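Local coordinates for protein haloacid dehalogenase-like hydrolase (Klebsiella pneumoniae subsp. pneumoniae, PDB 3PGV) that probably acts as a metal-dependent phosphatase of the Cof family within the haloacid dehalogenase-like hydrolases, and holds a calcium ion in this crystal, at residues A[119-124]-A[130-135]; A[111-116]-A[166-171]; A[54-59]-A[221-226]; A[23-28]-A[212-217]. All blocks are in the same frame, centred on the assembly; numbering follows the deposited sequence.

Interaction 1 (A[119-124]-A[130-135]). With EDO (1,2-ethanediol), chain I.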
loop_
_atom_site.group_PDB
_atom_site.type_symbol
_atom_site.label_atom_id
_atom_site.label_comp_id
_atom_site.label_asym_id
_atom_site.label_seq_id
_atom_site.Cartn_x
_atom_site.Cartn_y
_atom_site.Cartn_z
ATOM N N LYS A 119 -23.309 -7.600 -3.964
ATOM C CA LYS A 119 -22.362 -6.933 -4.859
ATOM C C LYS A 119 -20.978 -6.770 -4.225
ATOM O O LYS A 119 -19.992 -6.632 -4.949
ATOM C CB LYS A 119 -22.914 -5.563 -5.317
ATOM C CG LYS A 119 -24.202 -5.668 -6.149
ATOM C CD LYS A 119 -24.743 -4.287 -6.570
ATOM C CE LYS A 119 -23.901 -3.628 -7.646
ATOM N NZ LYS A 119 -24.459 -2.316 -8.057
ATOM N N ILE A 120 -20.896 -6.791 -2.872
ATOM C CA ILE A 120 -19.623 -6.584 -2.176
ATOM C C ILE A 120 -19.123 -7.864 -1.470
ATOM O O ILE A 120 -19.898 -8.551 -0.806
ATOM C CB ILE A 120 -19.716 -5.395 -1.185
ATOM C CG1 ILE A 120 -20.217 -4.117 -1.886
ATOM C CG2 ILE A 120 -18.373 -5.165 -0.479
ATOM C CD1 ILE A 120 -20.593 -2.928 -0.897
ATOM N N VAL A 121 -17.822 -8.146 -1.586
ATOM C CA VAL A 121 -17.158 -9.192 -0.809
ATOM C C VAL A 121 -16.285 -8.514 0.269
ATOM O O VAL A 121 -15.554 -7.561 -0.036
ATOM C CB VAL A 121 -16.312 -10.158 -1.706
ATOM C CG1 VAL A 121 -15.442 -11.084 -0.857
ATOM C CG2 VAL A 121 -17.208 -10.966 -2.647
ATOM N N THR A 122 -16.421 -8.947 1.534
ATOM C CA THR A 122 -15.619 -8.389 2.627
ATOM C C THR A 122 -14.355 -9.231 2.844
ATOM O O THR A 122 -14.444 -10.444 3.073
ATOM C CB THR A 122 -16.453 -8.259 3.904
ATOM O OG1 THR A 122 -17.608 -7.467 3.623
ATOM C CG2 THR A 122 -15.646 -7.635 5.078
ATOM N N ASN A 123 -13.182 -8.584 2.772
ATOM C CA ASN A 123 -11.901 -9.257 2.957
ATOM C C ASN A 123 -11.216 -8.741 4.195
ATOM O O ASN A 123 -11.330 -7.557 4.516
ATOM C CB ASN A 123 -11.002 -9.060 1.745
ATOM C CG ASN A 123 -11.559 -9.592 0.469
ATOM O OD1 ASN A 123 -11.208 -10.670 0.029
ATOM N ND2 ASN A 123 -12.387 -8.807 -0.195
ATOM N N VAL A 124 -10.492 -9.621 4.896
ATOM C CA VAL A 124 -9.815 -9.263 6.140
ATOM C C VAL A 124 -8.378 -9.817 6.145
ATOM O O VAL A 124 -8.174 -11.000 5.856
ATOM C CB VAL A 124 -10.619 -9.799 7.375
ATOM C CG1 VAL A 124 -9.897 -9.489 8.676
ATOM C CG2 VAL A 124 -12.038 -9.245 7.397
ATOM N N TRP A 130 -5.672 -14.476 5.583
ATOM C CA TRP A 130 -6.585 -13.739 4.749
ATOM C C TRP A 130 -7.953 -14.368 4.839
ATOM O O TRP A 130 -8.095 -15.573 4.626
ATOM C CB TRP A 130 -6.064 -13.707 3.300
ATOM C CG TRP A 130 -7.047 -13.261 2.258
ATOM C CD1 TRP A 130 -8.015 -12.308 2.394
ATOM C CD2 TRP A 130 -7.002 -13.591 0.854
ATOM N NE1 TRP A 130 -8.645 -12.097 1.178
ATOM C CE2 TRP A 130 -8.010 -12.837 0.210
ATOM C CE3 TRP A 130 -6.199 -14.451 0.079
ATOM C CZ2 TRP A 130 -8.287 -12.972 -1.150
ATOM C CZ3 TRP A 130 -6.466 -14.574 -1.275
ATOM C CH2 TRP A 130 -7.499 -13.843 -1.878
ATOM N N TYR A 131 -8.951 -13.576 5.289
ATOM C CA TYR A 131 -10.323 -14.041 5.437
ATOM C C TYR A 131 -11.247 -13.366 4.456
ATOM O O TYR A 131 -11.018 -12.222 4.068
ATOM C CB TYR A 131 -10.820 -13.850 6.881
ATOM C CG TYR A 131 -10.206 -14.830 7.854
ATOM C CD1 TYR A 131 -9.006 -14.538 8.511
ATOM C CD2 TYR A 131 -10.798 -16.069 8.093
ATOM C CE1 TYR A 131 -8.430 -15.443 9.404
ATOM C CE2 TYR A 131 -10.215 -16.995 8.956
ATOM C CZ TYR A 131 -9.036 -16.673 9.622
ATOM O OH TYR A 131 -8.477 -17.571 10.502
HETATM N N MSE A 132 -12.291 -14.070 4.051
HETATM C CA MSE A 132 -13.270 -13.587 3.089
HETATM C C MSE A 132 -14.649 -14.027 3.566
HETATM O O MSE A 132 -14.783 -15.136 4.086
HETATM C CB MSE A 132 -12.968 -14.193 1.727
HETATM C CG MSE A 132 -13.058 -13.228 0.614
HETATM SE SE MSE A 132 -12.419 -13.990 -1.058
HETATM C CE MSE A 132 -13.564 -15.431 -1.205
ATOM N N ASN A 133 -15.666 -13.145 3.471
ATOM C CA ASN A 133 -17.004 -13.492 3.981
ATOM C C ASN A 133 -17.728 -14.509 3.108
ATOM O O ASN A 133 -18.506 -15.314 3.626
ATOM C CB ASN A 133 -17.866 -12.245 4.243
ATOM C CG ASN A 133 -18.203 -11.433 3.022
ATOM O OD1 ASN A 133 -17.502 -11.460 2.006
ATOM N ND2 ASN A 133 -19.210 -10.584 3.152
ATOM N N ARG A 134 -17.426 -14.521 1.796
ATOM C CA ARG A 134 -17.974 -15.508 0.856
ATOM C C ARG A 134 -17.135 -15.542 -0.418
ATOM O O ARG A 134 -16.422 -14.588 -0.697
ATOM C CB ARG A 134 -19.449 -15.207 0.535
ATOM C CG ARG A 134 -19.652 -13.987 -0.330
ATOM C CD ARG A 134 -21.115 -13.717 -0.536
ATOM N NE ARG A 134 -21.560 -12.575 0.248
ATOM C CZ ARG A 134 -21.576 -11.332 -0.212
ATOM N NH1 ARG A 134 -21.198 -11.073 -1.459
ATOM N NH2 ARG A 134 -21.972 -10.336 0.569
ATOM N N HIS A 135 -17.215 -16.642 -1.186
ATOM C CA HIS A 135 -16.488 -16.782 -2.461
ATOM C C HIS A 135 -16.800 -15.610 -3.394
ATOM O O HIS A 135 -17.966 -15.192 -3.491
ATOM C CB HIS A 135 -16.849 -18.103 -3.157
ATOM C CG HIS A 135 -16.490 -19.321 -2.372
ATOM N ND1 HIS A 135 -15.183 -19.763 -2.289
ATOM C CD2 HIS A 135 -17.293 -20.204 -1.727
ATOM C CE1 HIS A 135 -15.223 -20.868 -1.558
ATOM N NE2 HIS A 135 -16.474 -21.180 -1.210
HETATM C C1 EDO I . -5.521 -18.128 5.300
HETATM O O1 EDO I . -5.419 -19.480 5.764
HETATM C C2 EDO I . -4.115 -17.580 5.075
HETATM O O2 EDO I . -4.168 -16.361 4.316
HETATM O O HOH W 1 -19.834 -8.144 1.876
#

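Interaction 2 (A[111-116]-A[166-171])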
loop_
_atom_site.group_PDB
_atom_site.type_symbol
_atom_site.label_atom_id
_atom_site.label_comp_id
_atom_site.label_asym_id
_atom_site.label_seq_id
_atom_site.Cartn_x
_atom_site.Cartn_y
_atom_site.Cartn_z
ATOM N N PHE A 111 -16.376 -6.376 9.835
ATOM C CA PHE A 111 -16.551 -7.786 9.441
ATOM C C PHE A 111 -17.953 -8.062 8.892
ATOM O O PHE A 111 -18.130 -8.997 8.111
ATOM C CB PHE A 111 -16.299 -8.711 10.634
ATOM C CG PHE A 111 -14.882 -8.791 11.143
ATOM C CD1 PHE A 111 -13.831 -8.226 10.427
ATOM C CD2 PHE A 111 -14.580 -9.509 12.295
ATOM C CE1 PHE A 111 -12.519 -8.301 10.902
ATOM C CE2 PHE A 111 -13.266 -9.591 12.765
ATOM C CZ PHE A 111 -12.242 -8.989 12.060
ATOM N N GLU A 112 -18.957 -7.264 9.325
ATOM C CA GLU A 112 -20.363 -7.544 9.073
ATOM C C GLU A 112 -21.128 -6.381 8.450
ATOM O O GLU A 112 -22.305 -6.536 8.143
ATOM C CB GLU A 112 -21.046 -7.978 10.398
ATOM C CG GLU A 112 -20.478 -9.273 10.984
ATOM C CD GLU A 112 -20.543 -10.455 10.025
ATOM O OE1 GLU A 112 -21.616 -10.663 9.412
ATOM O OE2 GLU A 112 -19.522 -11.165 9.881
ATOM N N ILE A 113 -20.479 -5.206 8.284
ATOM C CA ILE A 113 -21.165 -3.993 7.814
ATOM C C ILE A 113 -21.950 -4.199 6.502
ATOM O O ILE A 113 -23.064 -3.677 6.365
ATOM C CB ILE A 113 -20.224 -2.741 7.791
ATOM C CG1 ILE A 113 -21.042 -1.429 7.650
ATOM C CG2 ILE A 113 -19.129 -2.862 6.710
ATOM C CD1 ILE A 113 -20.231 -0.089 7.875
ATOM N N VAL A 114 -21.404 -5.005 5.568
ATOM C CA VAL A 114 -22.075 -5.269 4.285
ATOM C C VAL A 114 -22.173 -6.765 4.009
ATOM O O VAL A 114 -22.010 -7.193 2.873
ATOM C CB VAL A 114 -21.422 -4.494 3.105
ATOM C CG1 VAL A 114 -21.802 -3.021 3.143
ATOM C CG2 VAL A 114 -19.907 -4.664 3.108
ATOM N N ARG A 115 -22.481 -7.565 5.055
ATOM C CA ARG A 115 -22.608 -9.011 4.917
ATOM C C ARG A 115 -23.654 -9.389 3.867
ATOM O O ARG A 115 -23.441 -10.327 3.087
ATOM C CB ARG A 115 -22.979 -9.647 6.257
ATOM C CG ARG A 115 -23.059 -11.167 6.196
ATOM C CD ARG A 115 -21.879 -11.751 6.876
ATOM N NE ARG A 115 -21.345 -12.900 6.178
ATOM C CZ ARG A 115 -20.212 -13.494 6.514
ATOM N NH1 ARG A 115 -19.495 -13.039 7.536
ATOM N NH2 ARG A 115 -19.778 -14.543 5.830
ATOM N N ASN A 116 -24.789 -8.666 3.854
ATOM C CA ASN A 116 -25.937 -8.998 3.003
ATOM C C ASN A 116 -25.944 -8.271 1.664
ATOM O O ASN A 116 -26.942 -8.333 0.947
ATOM C CB ASN A 116 -27.241 -8.771 3.756
ATOM C CG ASN A 116 -27.321 -9.552 5.048
ATOM O OD1 ASN A 116 -27.491 -8.984 6.126
ATOM N ND2 ASN A 116 -27.077 -10.860 4.975
ATOM N N VAL A 166 -9.222 -4.177 6.584
ATOM C CA VAL A 166 -10.406 -4.791 6.005
ATOM C C VAL A 166 -10.607 -4.135 4.639
ATOM O O VAL A 166 -10.428 -2.917 4.519
ATOM C CB VAL A 166 -11.670 -4.622 6.911
ATOM C CG1 VAL A 166 -12.926 -5.191 6.219
ATOM C CG2 VAL A 166 -11.460 -5.268 8.277
ATOM N N PHE A 167 -10.868 -4.927 3.597
ATOM C CA PHE A 167 -11.085 -4.354 2.264
ATOM C C PHE A 167 -12.290 -4.923 1.560
ATOM O O PHE A 167 -12.564 -6.113 1.649
ATOM C CB PHE A 167 -9.818 -4.415 1.395
ATOM C CG PHE A 167 -9.200 -5.787 1.210
ATOM C CD1 PHE A 167 -8.418 -6.355 2.211
ATOM C CD2 PHE A 167 -9.271 -6.437 -0.017
ATOM C CE1 PHE A 167 -7.797 -7.590 2.018
ATOM C CE2 PHE A 167 -8.634 -7.660 -0.215
ATOM C CZ PHE A 167 -7.895 -8.226 0.802
ATOM N N PHE A 168 -13.058 -4.050 0.927
ATOM C CA PHE A 168 -14.297 -4.405 0.264
ATOM C C PHE A 168 -14.106 -4.426 -1.223
ATOM O O PHE A 168 -13.699 -3.414 -1.807
ATOM C CB PHE A 168 -15.410 -3.419 0.665
ATOM C CG PHE A 168 -15.575 -3.298 2.166
ATOM C CD1 PHE A 168 -16.367 -4.200 2.870
ATOM C CD2 PHE A 168 -14.887 -2.320 2.883
ATOM C CE1 PHE A 168 -16.479 -4.119 4.262
ATOM C CE2 PHE A 168 -14.997 -2.242 4.273
ATOM C CZ PHE A 168 -15.798 -3.137 4.954
ATOM N N THR A 169 -14.290 -5.609 -1.844
ATOM C CA THR A 169 -14.138 -5.761 -3.296
ATOM C C THR A 169 -15.495 -5.807 -3.974
ATOM O O THR A 169 -16.412 -6.459 -3.477
ATOM C CB THR A 169 -13.231 -6.966 -3.646
ATOM O OG1 THR A 169 -13.775 -8.143 -3.065
ATOM C CG2 THR A 169 -11.775 -6.772 -3.165
ATOM N N CYS A 170 -15.647 -5.044 -5.059
ATOM C CA CYS A 170 -16.894 -4.914 -5.811
ATOM C C CYS A 170 -16.564 -4.449 -7.236
ATOM O O CYS A 170 -15.880 -3.453 -7.396
ATOM C CB CYS A 170 -17.839 -3.935 -5.109
ATOM S SG CYS A 170 -19.373 -3.596 -6.011
ATOM N N GLU A 171 -17.067 -5.157 -8.263
ATOM C CA GLU A 171 -16.841 -4.797 -9.668
ATOM C C GLU A 171 -17.414 -3.410 -10.000
ATOM O O GLU A 171 -16.865 -2.699 -10.844
ATOM C CB GLU A 171 -17.441 -5.865 -10.604
ATOM C CG GLU A 171 -16.718 -7.205 -10.525
ATOM C CD GLU A 171 -17.328 -8.321 -11.353
ATOM O OE1 GLU A 171 -18.519 -8.647 -11.133
ATOM O OE2 GLU A 171 -16.588 -8.927 -12.162
#

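Interaction 3 (A[54-59]-A[221-226])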
loop_
_atom_site.group_PDB
_atom_site.type_symbol
_atom_site.label_atom_id
_atom_site.label_comp_id
_atom_site.label_asym_id
_atom_site.label_seq_id
_atom_site.Cartn_x
_atom_site.Cartn_y
_atom_site.Cartn_z
ATOM N N GLY A 54 24.796 5.242 -1.593
ATOM C CA GLY A 54 24.308 5.527 -0.244
ATOM C C GLY A 54 22.824 5.835 -0.117
ATOM O O GLY A 54 22.364 6.188 0.971
ATOM N N ILE A 55 22.052 5.691 -1.212
ATOM C CA ILE A 55 20.605 5.973 -1.163
ATOM C C ILE A 55 19.817 4.824 -0.515
ATOM O O ILE A 55 20.107 3.658 -0.763
ATOM C CB ILE A 55 20.047 6.367 -2.570
ATOM C CG1 ILE A 55 20.876 7.536 -3.206
ATOM C CG2 ILE A 55 18.545 6.702 -2.514
ATOM C CD1 ILE A 55 20.998 8.853 -2.311
ATOM N N ASN A 56 18.835 5.168 0.338
ATOM C CA ASN A 56 17.977 4.201 1.024
ATOM C C ASN A 56 16.671 4.043 0.296
ATOM O O ASN A 56 16.114 5.027 -0.193
ATOM C CB ASN A 56 17.709 4.650 2.448
ATOM C CG ASN A 56 18.940 4.706 3.283
ATOM O OD1 ASN A 56 19.396 3.693 3.807
ATOM N ND2 ASN A 56 19.569 5.874 3.338
ATOM N N PHE A 57 16.149 2.815 0.250
ATOM C CA PHE A 57 14.888 2.545 -0.422
ATOM C C PHE A 57 13.862 2.026 0.523
ATOM O O PHE A 57 14.171 1.215 1.400
ATOM C CB PHE A 57 15.083 1.573 -1.587
ATOM C CG PHE A 57 15.701 2.202 -2.808
ATOM C CD1 PHE A 57 17.085 2.257 -2.959
ATOM C CD2 PHE A 57 14.905 2.759 -3.802
ATOM C CE1 PHE A 57 17.658 2.850 -4.082
ATOM C CE2 PHE A 57 15.480 3.353 -4.925
ATOM C CZ PHE A 57 16.853 3.390 -5.062
ATOM N N VAL A 58 12.632 2.512 0.378
ATOM C CA VAL A 58 11.499 2.063 1.180
ATOM C C VAL A 58 10.356 1.725 0.228
ATOM O O VAL A 58 9.966 2.562 -0.581
ATOM C CB VAL A 58 11.076 3.127 2.238
ATOM C CG1 VAL A 58 9.901 2.633 3.067
ATOM C CG2 VAL A 58 12.252 3.502 3.137
ATOM N N PHE A 59 9.884 0.492 0.263
ATOM C CA PHE A 59 8.800 0.072 -0.619
ATOM C C PHE A 59 7.492 -0.034 0.147
ATOM O O PHE A 59 7.475 -0.537 1.276
ATOM C CB PHE A 59 9.161 -1.222 -1.355
ATOM C CG PHE A 59 10.444 -1.081 -2.145
ATOM C CD1 PHE A 59 10.492 -0.286 -3.289
ATOM C CD2 PHE A 59 11.630 -1.640 -1.683
ATOM C CE1 PHE A 59 11.701 -0.065 -3.956
ATOM C CE2 PHE A 59 12.834 -1.446 -2.373
ATOM C CZ PHE A 59 12.862 -0.667 -3.503
ATOM N N LEU A 221 15.759 5.271 9.909
ATOM C CA LEU A 221 16.957 5.428 9.087
ATOM C C LEU A 221 17.775 6.656 9.486
ATOM O O LEU A 221 18.863 6.872 8.946
ATOM C CB LEU A 221 16.577 5.506 7.594
ATOM C CG LEU A 221 16.098 4.208 6.963
ATOM C CD1 LEU A 221 15.448 4.469 5.595
ATOM C CD2 LEU A 221 17.264 3.188 6.836
ATOM N N GLY A 222 17.240 7.452 10.409
ATOM C CA GLY A 222 17.896 8.671 10.885
ATOM C C GLY A 222 17.611 9.885 10.017
ATOM O O GLY A 222 18.399 10.836 10.000
ATOM N N TYR A 223 16.466 9.871 9.308
ATOM C CA TYR A 223 16.064 10.960 8.411
ATOM C C TYR A 223 14.656 11.469 8.746
ATOM O O TYR A 223 14.037 11.000 9.700
ATOM C CB TYR A 223 16.130 10.495 6.931
ATOM C CG TYR A 223 17.521 10.108 6.482
ATOM C CD1 TYR A 223 18.500 11.074 6.263
ATOM C CD2 TYR A 223 17.859 8.774 6.266
ATOM C CE1 TYR A 223 19.798 10.718 5.886
ATOM C CE2 TYR A 223 19.146 8.408 5.864
ATOM C CZ TYR A 223 20.113 9.385 5.677
ATOM O OH TYR A 223 21.377 9.026 5.271
ATOM N N THR A 224 14.160 12.442 7.965
ATOM C CA THR A 224 12.810 12.979 8.121
ATOM C C THR A 224 12.066 12.850 6.788
ATOM O O THR A 224 12.660 12.419 5.794
ATOM C CB THR A 224 12.859 14.454 8.584
ATOM O OG1 THR A 224 13.401 15.260 7.537
ATOM C CG2 THR A 224 13.662 14.645 9.866
ATOM N N LEU A 225 10.788 13.281 6.749
ATOM C CA LEU A 225 9.984 13.285 5.526
ATOM C C LEU A 225 10.617 14.161 4.441
ATOM O O LEU A 225 10.542 13.825 3.260
ATOM C CB LEU A 225 8.554 13.758 5.831
ATOM C CG LEU A 225 7.640 12.718 6.493
ATOM C CD1 LEU A 225 6.425 13.374 7.101
ATOM C CD2 LEU A 225 7.214 11.621 5.481
ATOM N N SER A 226 11.312 15.240 4.851
ATOM C CA SER A 226 11.981 16.172 3.928
ATOM C C SER A 226 13.078 15.474 3.120
ATOM O O SER A 226 13.458 15.954 2.046
ATOM C CB SER A 226 12.588 17.343 4.705
ATOM O OG SER A 226 11.621 17.980 5.523
#

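Interaction 4 (A[23-28]-A[212-217]). With CA (calcium ion), chain E.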
loop_
_atom_site.group_PDB
_atom_site.type_symbol
_atom_site.label_atom_id
_atom_site.label_comp_id
_atom_site.label_asym_id
_atom_site.label_seq_id
_atom_site.Cartn_x
_atom_site.Cartn_y
_atom_site.Cartn_z
ATOM N N VAL A 23 16.338 9.227 1.010
ATOM C CA VAL A 23 15.357 8.142 1.067
ATOM C C VAL A 23 14.448 8.182 -0.157
ATOM O O VAL A 23 13.823 9.213 -0.431
ATOM C CB VAL A 23 14.529 8.184 2.391
ATOM C CG1 VAL A 23 13.516 7.035 2.446
ATOM C CG2 VAL A 23 15.445 8.160 3.619
ATOM N N VAL A 24 14.375 7.063 -0.896
ATOM C CA VAL A 24 13.458 6.923 -2.012
ATOM C C VAL A 24 12.333 5.978 -1.595
ATOM O O VAL A 24 12.602 4.832 -1.219
ATOM C CB VAL A 24 14.166 6.430 -3.313
ATOM C CG1 VAL A 24 13.145 6.110 -4.408
ATOM C CG2 VAL A 24 15.177 7.450 -3.808
ATOM N N ALA A 25 11.078 6.472 -1.605
ATOM C CA ALA A 25 9.917 5.649 -1.266
ATOM C C ALA A 25 9.100 5.390 -2.504
ATOM O O ALA A 25 8.854 6.310 -3.286
ATOM C CB ALA A 25 9.068 6.335 -0.216
ATOM N N SER A 26 8.714 4.144 -2.729
ATOM C CA SER A 26 7.938 3.851 -3.906
ATOM C C SER A 26 6.875 2.830 -3.659
ATOM O O SER A 26 7.145 1.771 -3.082
ATOM C CB SER A 26 8.843 3.405 -5.055
ATOM O OG SER A 26 8.114 3.284 -6.272
ATOM N N ASP A 27 5.668 3.105 -4.164
ATOM C CA ASP A 27 4.609 2.123 -4.262
ATOM C C ASP A 27 5.080 1.037 -5.277
ATOM O O ASP A 27 6.026 1.277 -6.040
ATOM C CB ASP A 27 3.304 2.803 -4.746
ATOM C CG ASP A 27 2.167 1.846 -5.080
ATOM O OD1 ASP A 27 2.010 0.830 -4.360
ATOM O OD2 ASP A 27 1.419 2.128 -6.046
ATOM N N LEU A 28 4.462 -0.144 -5.258
ATOM C CA LEU A 28 4.891 -1.216 -6.150
ATOM C C LEU A 28 3.989 -1.373 -7.365
ATOM O O LEU A 28 4.384 -0.986 -8.474
ATOM C CB LEU A 28 5.065 -2.536 -5.382
ATOM C CG LEU A 28 6.202 -2.528 -4.337
ATOM C CD1 LEU A 28 6.078 -3.695 -3.372
ATOM C CD2 LEU A 28 7.574 -2.512 -5.015
ATOM N N HIS A 212 2.348 7.834 6.827
ATOM C CA HIS A 212 2.675 7.797 8.254
ATOM C C HIS A 212 3.708 6.718 8.533
ATOM O O HIS A 212 4.599 6.926 9.360
ATOM C CB HIS A 212 1.420 7.575 9.108
ATOM C CG HIS A 212 0.437 8.702 9.027
ATOM N ND1 HIS A 212 -0.522 8.757 8.024
ATOM C CD2 HIS A 212 0.314 9.802 9.810
ATOM C CE1 HIS A 212 -1.195 9.876 8.234
ATOM N NE2 HIS A 212 -0.730 10.538 9.296
ATOM N N ALA A 213 3.637 5.576 7.792
ATOM C CA ALA A 213 4.628 4.516 7.929
ATOM C C ALA A 213 5.984 4.957 7.354
ATOM O O ALA A 213 7.027 4.681 7.963
ATOM C CB ALA A 213 4.150 3.261 7.243
ATOM N N LEU A 214 5.964 5.735 6.230
ATOM C CA LEU A 214 7.184 6.288 5.635
ATOM C C LEU A 214 7.875 7.223 6.604
ATOM O O LEU A 214 9.094 7.134 6.774
ATOM C CB LEU A 214 6.883 7.017 4.307
ATOM C CG LEU A 214 8.085 7.738 3.664
ATOM C CD1 LEU A 214 9.223 6.762 3.362
ATOM C CD2 LEU A 214 7.672 8.504 2.442
ATOM N N GLU A 215 7.103 8.089 7.282
ATOM C CA GLU A 215 7.654 8.988 8.298
ATOM C C GLU A 215 8.361 8.185 9.405
ATOM O O GLU A 215 9.474 8.535 9.800
ATOM C CB GLU A 215 6.555 9.874 8.891
ATOM C CG GLU A 215 7.077 10.845 9.944
ATOM C CD GLU A 215 6.105 11.920 10.383
ATOM O OE1 GLU A 215 4.887 11.631 10.470
ATOM O OE2 GLU A 215 6.571 13.034 10.711
ATOM N N ALA A 216 7.718 7.085 9.883
ATOM C CA ALA A 216 8.282 6.223 10.934
ATOM C C ALA A 216 9.576 5.539 10.454
ATOM O O ALA A 216 10.577 5.534 11.175
ATOM C CB ALA A 216 7.259 5.175 11.351
ATOM N N VAL A 217 9.570 5.031 9.208
ATOM C CA VAL A 217 10.730 4.365 8.618
ATOM C C VAL A 217 11.881 5.350 8.404
ATOM O O VAL A 217 13.018 5.047 8.773
ATOM C CB VAL A 217 10.358 3.601 7.321
ATOM C CG1 VAL A 217 11.605 3.132 6.586
ATOM C CG2 VAL A 217 9.437 2.427 7.626
HETATM CA CA CA E . -0.496 1.294 -6.707
HETATM O O HOH W 2 -1.289 2.376 -4.461
#

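Interaction 1 (A[119-124]-A[130-135])
V124 and Y131 grip each other through two backbone hydrogen bonds, Y131 N to V124 O at 2.7 Å and V124 N to Y131 O at 2.8 Å, the hydrogen-bonded pair of an antiparallel beta hairpin. N123 and M132, the next pair, are non-hydrogen-bonded. Where regular pairing stops, N133 N donates to T122 O, while N133 OD1 receives T122 N at 2.8 Å from above the amide plane, 57° out of it. With chi1 at 64°, the amide folds back to meet T122, suiting a short side chain that both accepts and donates. Its ND2 donates to a water that binds T122 OG1 and I120 O. On the face bearing N123 and M132, W130 NE1 donates in its ring plane to a lone pair of N123 OD1 (3.2 Å), an oxygen that R136 also binds. Beside that oxygen the selenomethionine M132 lays its CG 3.5 Å from V121 CG1. V124 and Y131 meet on the other face through their CB atoms, 4.1 Å apart. W130 N donates to an ethanediol, probably from the crystallisation liquor. The guanidinium of R134 lies obliquely near I120 O, and its NH2 is hydrogen-bonded to D117 O and R115 O. In the mixed sheet of the cap domain, as in Cof-type relatives, strand 121-126 pairs with strand 163-169, strand 129-132 is flanked by strand 150-152, and helix 173-187 packs on I120.

Interaction 2 (A[111-116]-A[166-171])
Residues 111-116 form an irregular connection whose backbone passes over strand 166-169 without pairing with it, the nearest CA atoms, those of F111 and V166, being 7.7 Å apart. The setting is the alpha/beta cap domain of a Cof-type haloacid dehalogenase fold, in which the connection from helix 104-110 to strand 121-126 lies against one face of the cap's mixed sheet. V166 and F168, alternate residues of the strand, both direct their CB toward it. The aromatic ring of F168 does most of the work, because its broad apolar surface can receive two branched residues at once. V114 sets CG2 3.6 Å from F168 CD1, and I113 sets CG2 3.8 Å from F168 CZ, both methyls approaching obliquely to the ring. In I113, chi1 of -165° sends CG1 opposite the backbone N and sets CG2 between N and the carbonyl carbon, on the side of the F168 ring. The same ring also touches T122 of the neighbouring strand and L179 and M183 of helix 173-187, which places it in a shared apolar layer. Two residues earlier on the strand, the F111 ring turns its edge to V166, with CE1 4.1 Å from V166 CG2.

Interaction 3 (A[54-59]-A[221-226])
With chi1 of -64° in N56 and -72° in L221, each CG lies opposite its own carbonyl carbon, and the two side chains run alongside one another, head to tail. The setting is the Rossmann-like alpha/beta core of the haloacid dehalogenase fold: strand 56-60 meets the turn that links helix 210-220 to strand 228-232. A Schellman motif closes that helix, with G222 at positive phi, a conformation that glycine adopts readily. The turn then lets L221 and Y223, on either side of the glycine, both face the strand. A branched leucine suits this place because its two methyls serve different neighbours. CD1 lies 3.9 Å from N56 CB and 4.1 Å from V58 CG2, spanning two alternate residues of the strand, while CD2 rests 3.7 Å from N56 OD1. V58, with its compact beta-branched side chain, is buried, whereas N56, in the middle of the contact, is partly exposed, which suits an amide. Its ND2 makes a weak hydrogen bond to Q22 O, and Y223 also packs on Q22 and on V23. Amide and phenol ring planes are turned 52° from each other, and N56 ND2 approaches Y223 obliquely, 3.6 Å from CE2.

Interaction 4 (A[23-28]-A[212-217])
L214 of helix 210-220 packs on A25 of strand 23-27, and its side chain can be followed outward from the helix. CB points toward the strand. The chi1 of 175° carries CG opposite the backbone N, extending the chain away from the helix, and the fork then delivers both methyls to the strand. CD1 stops 3.6 Å from A25 CB and also lies 4.4 Å from V23 CG1, a looser touch; CD2 reaches the same alanine methyl at 3.7 Å. The fork of the leucine therefore straddles a single CB. Alanine suits this point because its small side chain leaves room for the branched tip, with the CA atoms of A25 and L214 only 7.4 Å apart. V23, two residues earlier on the same side of the strand, widens the apolar surface, and M240 of helix 238-243 also touches L214. The helix thus covers one face of the parallel centre of the mixed eight-stranded sheet, as in a Rossmann-like core. Past the contact, toward the carboxyl end of the strand, D27 OD2 binds the calcium ion at 2.2 Å, with D29 O, D233 OD1 and water among the other ligands, while D27 OD1 forms a salt bridge with K210. The contact is wholly apolar, without a hydrogen bond, consistent with cohesion by hydrophobic burial and close fit, while the polar chemistry is gathered at that carboxyl end.

The four contacts fall into two pairs on opposite sides of the chain's centre. Interactions 1 and 2, with centres about 6 Å apart, share the six-stranded sheet, where N123 N lies 2.8 Å from F167 O across neighbouring strands. Interactions 3 and 4, centres about 8 Å apart, share the eight-stranded sheet; N56 O lies 2.8 Å from V24 N, and their segments alternate along the chain. Interactions 3 and 4 enclose interactions 1 and 2 in sequence, as expected of a cap inserted into a core. Strand 23-27 of interaction 4 carries D27, a calcium ligand that takes no part in the helix contact and lies about 10 Å, side chain to side chain, from V58.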